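Local structure of tannase (Lactobacillus plantarum, 3WA7) at residues Y216-N221 with A263-Y268. The protein hydrolyses the galloyl ester bonds of tannins, probably through a serine nucleophile, as a member of the alpha/beta-hydrolase fold. Numbering follows the deposited sequence. Where two conformers were deposited one is given.
Sequences YEWQFN and AQFSTY
Trp218 and Phe265 bring the last turn of helix 209-220 and helix 252-271 to a CA-CA separation of 6.5 Å, the smallest between the two segments. This is helix-helix packing in the insertion between the neighbouring parallel strands 199-203 and 410-414 of the alpha/beta-hydrolase sheet, about 22 Å from the centre of the chain. No hydrogen bond links the segments, and the 122 Å² they bury comes almost entirely from these two side chains. Both CA-CB bonds point toward the opposite helix. In Trp218, CG lies anti to the backbone N (chi1 163°), and the same choice in Phe265 (chi1 -176°) brings the CD2 side of its ring against CB and CG of Trp218. The rings are inclined at 37° with centroids 5.2 Å apart, measured from the five-membered ring of Trp218, a tilt between parallel and perpendicular, so no stacking geometry is assigned. Phe265 CE2 sits 3.8 Å above one indole face, displaced toward the rim. Leu284 touches both side chains, while Arg293 and Val296 of helix 291-309 also pack on Trp218. The indole NE1 is hydrogen-bonded elsewhere, to Gly288 O. An alanine in place of Trp218 would probably leave Gly288 O without this donor and open a gap beside Phe265. The tightest approach belongs to one phenyl carbon: Phe265 CD2 lies 3.5 Å from Trp218 CB and equally close to Trp218 CG.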
loop_
_atom_site.group_PDB
_atom_site.type_symbol
_atom_site.label_atom_id
_atom_site.label_comp_id
_atom_site.label_asym_id
_atom_site.label_seq_id
_atom_site.Cartn_x
_atom_site.Cartn_y
_atom_site.Cartn_z
ATOM N N TYR A 216 0.967 -0.062 16.930
ATOM C CA TYR A 216 -0.343 -0.637 17.198
ATOM C C TYR A 216 -0.686 -0.594 18.679
ATOM O O TYR A 216 -1.821 -0.291 19.050
ATOM C CB TYR A 216 -0.417 -2.085 16.705
ATOM C CG TYR A 216 -1.817 -2.503 16.302
ATOM C CD1 TYR A 216 -2.379 -2.054 15.105
ATOM C CD2 TYR A 216 -2.595 -3.312 17.132
ATOM C CE1 TYR A 216 -3.683 -2.397 14.741
ATOM C CE2 TYR A 216 -3.905 -3.662 16.778
ATOM C CZ TYR A 216 -4.439 -3.200 15.585
ATOM O OH TYR A 216 -5.728 -3.532 15.233
ATOM N N GLU A 217 0.290 -0.903 19.525
ATOM C CA GLU A 217 0.053 -0.897 20.959
ATOM C C GLU A 217 -0.000 0.509 21.542
ATOM O O GLU A 217 -0.677 0.740 22.542
ATOM C CB GLU A 217 1.098 -1.756 21.668
ATOM C CG GLU A 217 1.015 -3.218 21.253
ATOM C CD GLU A 217 -0.421 -3.724 21.206
ATOM O OE1 GLU A 217 -1.148 -3.561 22.207
ATOM O OE2 GLU A 217 -0.826 -4.286 20.169
ATOM N N TRP A 218 0.710 1.454 20.933
ATOM C CA TRP A 218 0.630 2.826 21.411
ATOM C C TRP A 218 -0.834 3.231 21.241
ATOM O O TRP A 218 -1.419 3.897 22.096
ATOM C CB TRP A 218 1.500 3.762 20.570
ATOM C CG TRP A 218 1.134 5.211 20.766
ATOM C CD1 TRP A 218 1.462 6.006 21.829
ATOM C CD2 TRP A 218 0.291 6.001 19.918
ATOM N NE1 TRP A 218 0.868 7.241 21.698
ATOM C CE2 TRP A 218 0.144 7.264 20.534
ATOM C CE3 TRP A 218 -0.359 5.762 18.700
ATOM C CZ2 TRP A 218 -0.628 8.287 19.974
ATOM C CZ3 TRP A 218 -1.131 6.783 18.141
ATOM C CH2 TRP A 218 -1.257 8.029 18.780
ATOM N N GLN A 219 -1.426 2.806 20.130
ATOM C CA GLN A 219 -2.813 3.138 19.838
ATOM C C GLN A 219 -3.862 2.345 20.615
ATOM O O GLN A 219 -4.819 2.923 21.138
ATOM C CB GLN A 219 -3.080 2.978 18.344
ATOM C CG GLN A 219 -4.500 3.359 17.932
ATOM C CD GLN A 219 -4.660 3.415 16.428
ATOM O OE1 GLN A 219 -3.868 4.054 15.738
ATOM N NE2 GLN A 219 -5.691 2.755 15.912
ATOM N N PHE A 220 -3.679 1.032 20.717
ATOM C CA PHE A 220 -4.681 0.202 21.383
ATOM C C PHE A 220 -4.409 -0.320 22.788
ATOM O O PHE A 220 -5.210 -1.084 23.323
ATOM C CB PHE A 220 -5.056 -0.972 20.467
ATOM C CG PHE A 220 -5.870 -0.569 19.265
ATOM C CD1 PHE A 220 -5.359 -0.710 17.975
ATOM C CD2 PHE A 220 -7.154 -0.055 19.423
ATOM C CE1 PHE A 220 -6.123 -0.347 16.857
ATOM C CE2 PHE A 220 -7.924 0.311 18.312
ATOM C CZ PHE A 220 -7.405 0.162 17.029
ATOM N N ASN A 221 -3.299 0.078 23.400
ATOM C CA ASN A 221 -3.027 -0.387 24.754
ATOM C C ASN A 221 -4.191 0.035 25.644
ATOM O O ASN A 221 -4.675 1.163 25.549
ATOM C CB ASN A 221 -1.725 0.212 25.287
ATOM C CG ASN A 221 -1.467 -0.164 26.731
ATOM O OD1 ASN A 221 -1.653 0.648 27.639
ATOM N ND2 ASN A 221 -1.049 -1.408 26.953
ATOM N N ALA A 263 5.349 1.681 25.303
ATOM C CA ALA A 263 6.412 2.488 25.889
ATOM C C ALA A 263 7.558 2.680 24.900
ATOM O O ALA A 263 8.089 3.782 24.756
ATOM C CB ALA A 263 6.929 1.823 27.161
ATOM N N GLN A 264 7.942 1.607 24.219
ATOM C CA GLN A 264 9.037 1.702 23.269
ATOM C C GLN A 264 8.697 2.540 22.038
ATOM O O GLN A 264 9.589 3.097 21.397
ATOM C CB GLN A 264 9.514 0.304 22.874
ATOM C CG GLN A 264 10.321 -0.386 23.976
ATOM C CD GLN A 264 11.452 0.486 24.508
ATOM O OE1 GLN A 264 11.267 1.275 25.440
ATOM N NE2 GLN A 264 12.627 0.359 23.905
ATOM N N PHE A 265 7.413 2.652 21.709
ATOM C CA PHE A 265 7.034 3.465 20.561
ATOM C C PHE A 265 7.427 4.925 20.793
ATOM O O PHE A 265 7.763 5.635 19.848
ATOM C CB PHE A 265 5.526 3.391 20.291
ATOM C CG PHE A 265 5.100 4.134 19.053
ATOM C CD1 PHE A 265 5.527 3.716 17.794
ATOM C CD2 PHE A 265 4.280 5.258 19.143
ATOM C CE1 PHE A 265 5.148 4.402 16.643
ATOM C CE2 PHE A 265 3.892 5.956 17.998
ATOM C CZ PHE A 265 4.330 5.523 16.742
ATOM N N SER A 266 7.380 5.384 22.044
ATOM C CA SER A 266 7.750 6.774 22.321
ATOM C C SER A 266 9.191 7.023 21.900
ATOM O O SER A 266 9.506 8.043 21.294
ATOM C CB SER A 266 7.584 7.108 23.810
ATOM O OG SER A 266 6.222 7.067 24.196
ATOM N N THR A 267 10.068 6.079 22.216
ATOM C CA THR A 267 11.468 6.220 21.857
ATOM C C THR A 267 11.646 6.204 20.345
ATOM O O THR A 267 12.374 7.023 19.787
ATOM C CB THR A 267 12.304 5.103 22.492
ATOM O OG1 THR A 267 12.182 5.191 23.917
ATOM C CG2 THR A 267 13.772 5.240 22.104
ATOM N N TYR A 268 10.981 5.262 19.688
ATOM C CA TYR A 268 11.055 5.159 18.238
ATOM C C TYR A 268 10.539 6.444 17.589
ATOM O O TYR A 268 11.203 7.044 16.742
ATOM C CB TYR A 268 10.216 3.978 17.742
ATOM C CG TYR A 268 10.030 3.992 16.242
ATOM C CD1 TYR A 268 11.111 3.806 15.383
ATOM C CD2 TYR A 268 8.779 4.255 15.680
ATOM C CE1 TYR A 268 10.954 3.883 13.997
ATOM C CE2 TYR A 268 8.612 4.335 14.302
ATOM C CZ TYR A 268 9.702 4.148 13.466
ATOM O OH TYR A 268 9.537 4.227 12.100
#